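Molybdopterin adenylyltransferase (Helicobacter pylori, PDB 4XCW) probably catalyses the adenylylation of molybdopterin, using ATP to form adenylylated molybdopterin during molybdenum cofactor biosynthesis. Local coordinates at residues D51-I61 with R83-V93. Residues are numbered along the deposited sequence; the frame is centred on the assembly and turned at random.
Sequences DERDLIEKSLI and RDITPEATKKV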
loop_
_atom_site.group_PDB
_atom_site.type_symbol
_atom_site.label_atom_id
_atom_site.label_comp_id
_atom_site.label_asym_id
_atom_site.label_seq_id
_atom_site.Cartn_x
_atom_site.Cartn_y
_atom_site.Cartn_z
ATOM N N ASP B 51 9.815 21.861 -9.276
ATOM C CA ASP B 51 8.731 20.881 -9.203
ATOM C C ASP B 51 8.187 20.538 -10.584
ATOM O O ASP B 51 6.983 20.641 -10.824
ATOM C CB ASP B 51 7.589 21.403 -8.325
ATOM C CG ASP B 51 7.877 21.262 -6.850
ATOM O OD1 ASP B 51 8.325 20.174 -6.430
ATOM O OD2 ASP B 51 7.644 22.237 -6.106
ATOM N N GLU B 52 9.080 20.157 -11.493
ATOM C CA GLU B 52 8.689 19.729 -12.832
ATOM C C GLU B 52 9.054 18.265 -12.977
ATOM O O GLU B 52 10.199 17.883 -12.733
ATOM C CB GLU B 52 9.375 20.568 -13.916
ATOM C CG GLU B 52 9.236 22.066 -13.744
ATOM C CD GLU B 52 7.832 22.565 -14.031
ATOM O OE1 GLU B 52 7.054 21.825 -14.667
ATOM O OE2 GLU B 52 7.508 23.699 -13.621
ATOM N N ARG B 53 8.081 17.445 -13.361
ATOM C CA ARG B 53 8.272 15.997 -13.349
ATOM C C ARG B 53 9.481 15.542 -14.162
ATOM O O ARG B 53 10.309 14.776 -13.665
ATOM C CB ARG B 53 7.018 15.277 -13.857
ATOM C CG ARG B 53 7.092 13.760 -13.694
ATOM C CD ARG B 53 5.883 13.065 -14.294
ATOM N NE ARG B 53 5.694 13.418 -15.697
ATOM C CZ ARG B 53 6.166 12.714 -16.720
ATOM N NH1 ARG B 53 6.860 11.604 -16.504
ATOM N NH2 ARG B 53 5.944 13.118 -17.963
ATOM N N ASP B 54 9.595 16.005 -15.404
ATOM C CA ASP B 54 10.677 15.509 -16.250
ATOM C C ASP B 54 12.047 15.908 -15.696
ATOM O O ASP B 54 13.010 15.145 -15.796
ATOM C CB ASP B 54 10.529 16.003 -17.690
ATOM C CG ASP B 54 11.466 15.282 -18.642
ATOM O OD1 ASP B 54 11.514 14.029 -18.598
ATOM O OD2 ASP B 54 12.171 15.965 -19.414
ATOM N N LEU B 55 12.129 17.090 -15.095
ATOM C CA LEU B 55 13.382 17.546 -14.508
ATOM C C LEU B 55 13.781 16.686 -13.316
ATOM O O LEU B 55 14.953 16.356 -13.136
ATOM C CB LEU B 55 13.277 19.013 -14.086
ATOM C CG LEU B 55 13.407 20.039 -15.210
ATOM C CD1 LEU B 55 13.351 21.455 -14.654
ATOM C CD2 LEU B 55 14.694 19.805 -15.985
ATOM N N ILE B 56 12.808 16.318 -12.495
ATOM C CA ILE B 56 13.101 15.450 -11.361
ATOM C C ILE B 56 13.511 14.054 -11.835
ATOM O O ILE B 56 14.447 13.460 -11.300
ATOM C CB ILE B 56 11.903 15.359 -10.412
ATOM C CG1 ILE B 56 11.599 16.750 -9.848
ATOM C CG2 ILE B 56 12.177 14.357 -9.290
ATOM C CD1 ILE B 56 10.742 16.740 -8.605
ATOM N N GLU B 57 12.831 13.543 -12.856
ATOM C CA GLU B 57 13.200 12.242 -13.418
ATOM C C GLU B 57 14.634 12.272 -13.927
ATOM O O GLU B 57 15.429 11.391 -13.622
ATOM C CB GLU B 57 12.259 11.847 -14.556
ATOM C CG GLU B 57 10.828 11.586 -14.122
ATOM C CD GLU B 57 9.942 11.171 -15.275
ATOM O OE1 GLU B 57 10.484 10.802 -16.342
ATOM O OE2 GLU B 57 8.703 11.208 -15.112
ATOM N N LYS B 58 14.954 13.294 -14.715
ATOM C CA LYS B 58 16.296 13.435 -15.266
ATOM C C LYS B 58 17.363 13.508 -14.184
ATOM O O LYS B 58 18.434 12.932 -14.327
ATOM C CB LYS B 58 16.371 14.675 -16.152
ATOM C CG LYS B 58 15.720 14.499 -17.509
ATOM C CD LYS B 58 15.840 15.766 -18.336
ATOM C CE LYS B 58 15.338 15.555 -19.754
ATOM N NZ LYS B 58 15.375 16.820 -20.536
ATOM N N SER B 59 17.071 14.223 -13.104
ATOM C CA SER B 59 18.008 14.358 -11.992
ATOM C C SER B 59 18.226 13.027 -11.287
ATOM O O SER B 59 19.359 12.635 -11.015
ATOM C CB SER B 59 17.509 15.399 -10.988
ATOM O OG SER B 59 18.425 15.550 -9.916
ATOM N N LEU B 60 17.130 12.337 -10.983
ATOM C CA LEU B 60 17.212 11.018 -10.364
ATOM C C LEU B 60 18.023 10.068 -11.243
ATOM O O LEU B 60 18.884 9.333 -10.762
ATOM C CB LEU B 60 15.817 10.440 -10.124
ATOM C CG LEU B 60 14.976 11.077 -9.018
ATOM C CD1 LEU B 60 13.566 10.513 -9.044
ATOM C CD2 LEU B 60 15.627 10.840 -7.664
ATOM N N ILE B 61 17.746 10.096 -12.541
ATOM C CA ILE B 61 18.426 9.204 -13.465
ATOM C C ILE B 61 19.924 9.513 -13.496
ATOM O O ILE B 61 20.750 8.601 -13.512
ATOM C CB ILE B 61 17.808 9.294 -14.875
ATOM C CG1 ILE B 61 16.420 8.645 -14.864
ATOM C CG2 ILE B 61 18.705 8.624 -15.911
ATOM C CD1 ILE B 61 15.634 8.826 -16.137
ATOM N N ARG B 83 1.377 20.336 -7.364
ATOM C CA ARG B 83 2.763 20.295 -7.827
ATOM C C ARG B 83 3.653 19.371 -6.994
ATOM O O ARG B 83 4.882 19.414 -7.106
ATOM C CB ARG B 83 3.344 21.710 -7.853
ATOM C CG ARG B 83 2.654 22.609 -8.853
ATOM C CD ARG B 83 3.336 23.961 -8.958
ATOM N NE ARG B 83 4.731 23.831 -9.363
ATOM C CZ ARG B 83 5.132 23.758 -10.626
ATOM N NH1 ARG B 83 4.239 23.790 -11.607
ATOM N NH2 ARG B 83 6.421 23.649 -10.911
ATOM N N ASP B 84 3.034 18.528 -6.169
ATOM C CA ASP B 84 3.775 17.493 -5.446
ATOM C C ASP B 84 3.962 16.261 -6.335
ATOM O O ASP B 84 3.220 15.282 -6.226
ATOM C CB ASP B 84 3.058 17.103 -4.148
ATOM C CG ASP B 84 3.056 18.215 -3.120
ATOM O OD1 ASP B 84 3.658 19.274 -3.373
ATOM O OD2 ASP B 84 2.460 18.024 -2.040
ATOM N N ILE B 85 4.951 16.313 -7.222
ATOM C CA ILE B 85 5.088 15.279 -8.244
ATOM C C ILE B 85 6.329 14.408 -8.066
ATOM O O ILE B 85 6.695 13.640 -8.955
ATOM C CB ILE B 85 5.096 15.919 -9.650
ATOM C CG1 ILE B 85 6.028 17.129 -9.686
ATOM C CG2 ILE B 85 3.698 16.375 -10.021
ATOM C CD1 ILE B 85 7.466 16.799 -9.917
ATOM N N THR B 86 6.972 14.518 -6.910
ATOM C CA THR B 86 8.172 13.731 -6.638
ATOM C C THR B 86 7.925 12.207 -6.608
ATOM O O THR B 86 8.713 11.460 -7.190
ATOM C CB THR B 86 8.830 14.189 -5.313
ATOM O OG1 THR B 86 9.157 15.582 -5.419
ATOM C CG2 THR B 86 10.104 13.394 -5.042
ATOM N N PRO B 87 6.834 11.735 -5.961
ATOM C CA PRO B 87 6.614 10.284 -6.023
ATOM C C PRO B 87 6.345 9.775 -7.444
ATOM O O PRO B 87 6.817 8.699 -7.782
ATOM C CB PRO B 87 5.380 10.070 -5.126
ATOM C CG PRO B 87 5.369 11.256 -4.199
ATOM C CD PRO B 87 5.881 12.391 -5.041
ATOM N N GLU B 88 5.594 10.525 -8.250
ATOM C CA GLU B 88 5.368 10.135 -9.646
ATOM C C GLU B 88 6.670 9.995 -10.433
ATOM O O GLU B 88 6.839 9.058 -11.218
ATOM C CB GLU B 88 4.477 11.150 -10.359
ATOM C CG GLU B 88 3.014 11.039 -10.016
ATOM C CD GLU B 88 2.591 11.977 -8.900
ATOM O OE1 GLU B 88 3.397 12.236 -7.974
ATOM O OE2 GLU B 88 1.440 12.459 -8.954
ATOM N N ALA B 89 7.571 10.954 -10.247
ATOM C CA ALA B 89 8.854 10.925 -10.931
ATOM C C ALA B 89 9.668 9.735 -10.448
ATOM O O ALA B 89 10.339 9.075 -11.228
ATOM C CB ALA B 89 9.609 12.220 -10.707
ATOM N N THR B 90 9.588 9.456 -9.153
ATOM C CA THR B 90 10.311 8.337 -8.567
ATOM C C THR B 90 9.818 7.015 -9.145
ATOM O O THR B 90 10.616 6.153 -9.515
ATOM C CB THR B 90 10.162 8.347 -7.031
ATOM O OG1 THR B 90 10.613 9.614 -6.539
ATOM C CG2 THR B 90 10.987 7.231 -6.389
ATOM N N LYS B 91 8.502 6.870 -9.254
ATOM C CA LYS B 91 7.923 5.640 -9.792
ATOM C C LYS B 91 8.306 5.437 -11.249
ATOM O O LYS B 91 8.507 4.305 -11.716
ATOM C CB LYS B 91 6.397 5.662 -9.644
ATOM C CG LYS B 91 5.725 4.369 -10.078
ATOM C CD LYS B 91 4.229 4.557 -10.293
ATOM C CE LYS B 91 3.539 5.056 -9.029
ATOM N NZ LYS B 91 2.066 5.194 -9.223
ATOM N N LYS B 92 8.417 6.542 -11.977
ATOM C CA LYS B 92 8.721 6.474 -13.400
ATOM C C LYS B 92 10.143 5.944 -13.649
ATOM O O LYS B 92 10.379 5.194 -14.603
ATOM C CB LYS B 92 8.532 7.856 -14.040
ATOM C CG LYS B 92 8.888 7.919 -15.518
ATOM C CD LYS B 92 8.118 6.883 -16.322
ATOM C CE LYS B 92 8.666 6.766 -17.735
ATOM N NZ LYS B 92 8.099 5.593 -18.458
ATOM N N VAL B 93 11.092 6.309 -12.791
ATOM C CA VAL B 93 12.482 5.942 -13.065
ATOM C C VAL B 93 12.900 4.646 -12.368
ATOM O O VAL B 93 13.963 4.105 -12.667
ATOM C CB VAL B 93 13.471 7.077 -12.666
ATOM C CG1 VAL B 93 13.048 8.405 -13.287
ATOM C CG2 VAL B 93 13.588 7.203 -11.161
HETATM O O HOH W 1 7.595 17.710 -6.580
HETATM O O HOH W 2 5.932 20.615 -4.211
HETATM O O HOH W 3 4.136 21.986 -13.901
#
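Two helices packed on one face of the central sheet of the MogA-type molybdopterin-binding fold meet where I56 and E57 straddle A89. Their segment axes, 53-61 and 86-93, approach to 8.7 Å, with a signed crossing angle of -48°. The backbones come close at A89: its CA lies 5.2 Å from E57 CA, and its CB packs 3.6 Å from I56 CG2 and 3.7 Å from E57 CG. CD1 of I56 meets that of I85 at 3.5 Å. One turn on, V93 splits its branches, CG1 against CG1 of I61 at 3.7 Å and CG2 against CD1 of L60. L60 and V93 also touch I131 of strand 129-134, placing this apolar seam over the sheet.

At the N-terminal end the contact turns polar. With its chain bent at chi3 (59°), R83 sends NH2 to E52 OE2 at 2.9 Å, a salt bridge whose hydrogen bond is nearly straight (N-H...O 171°), OE2 in the guanidinium plane and NH2 above the carboxylate plane. A water joins D51 OD1 to I85 N and T86 OG1; that hydroxyl also bonds G76 O. The guanidinium bridges two carboxylates, D15 through NE and E52, which should restrict its rotation and tie together the loops leading into both helices.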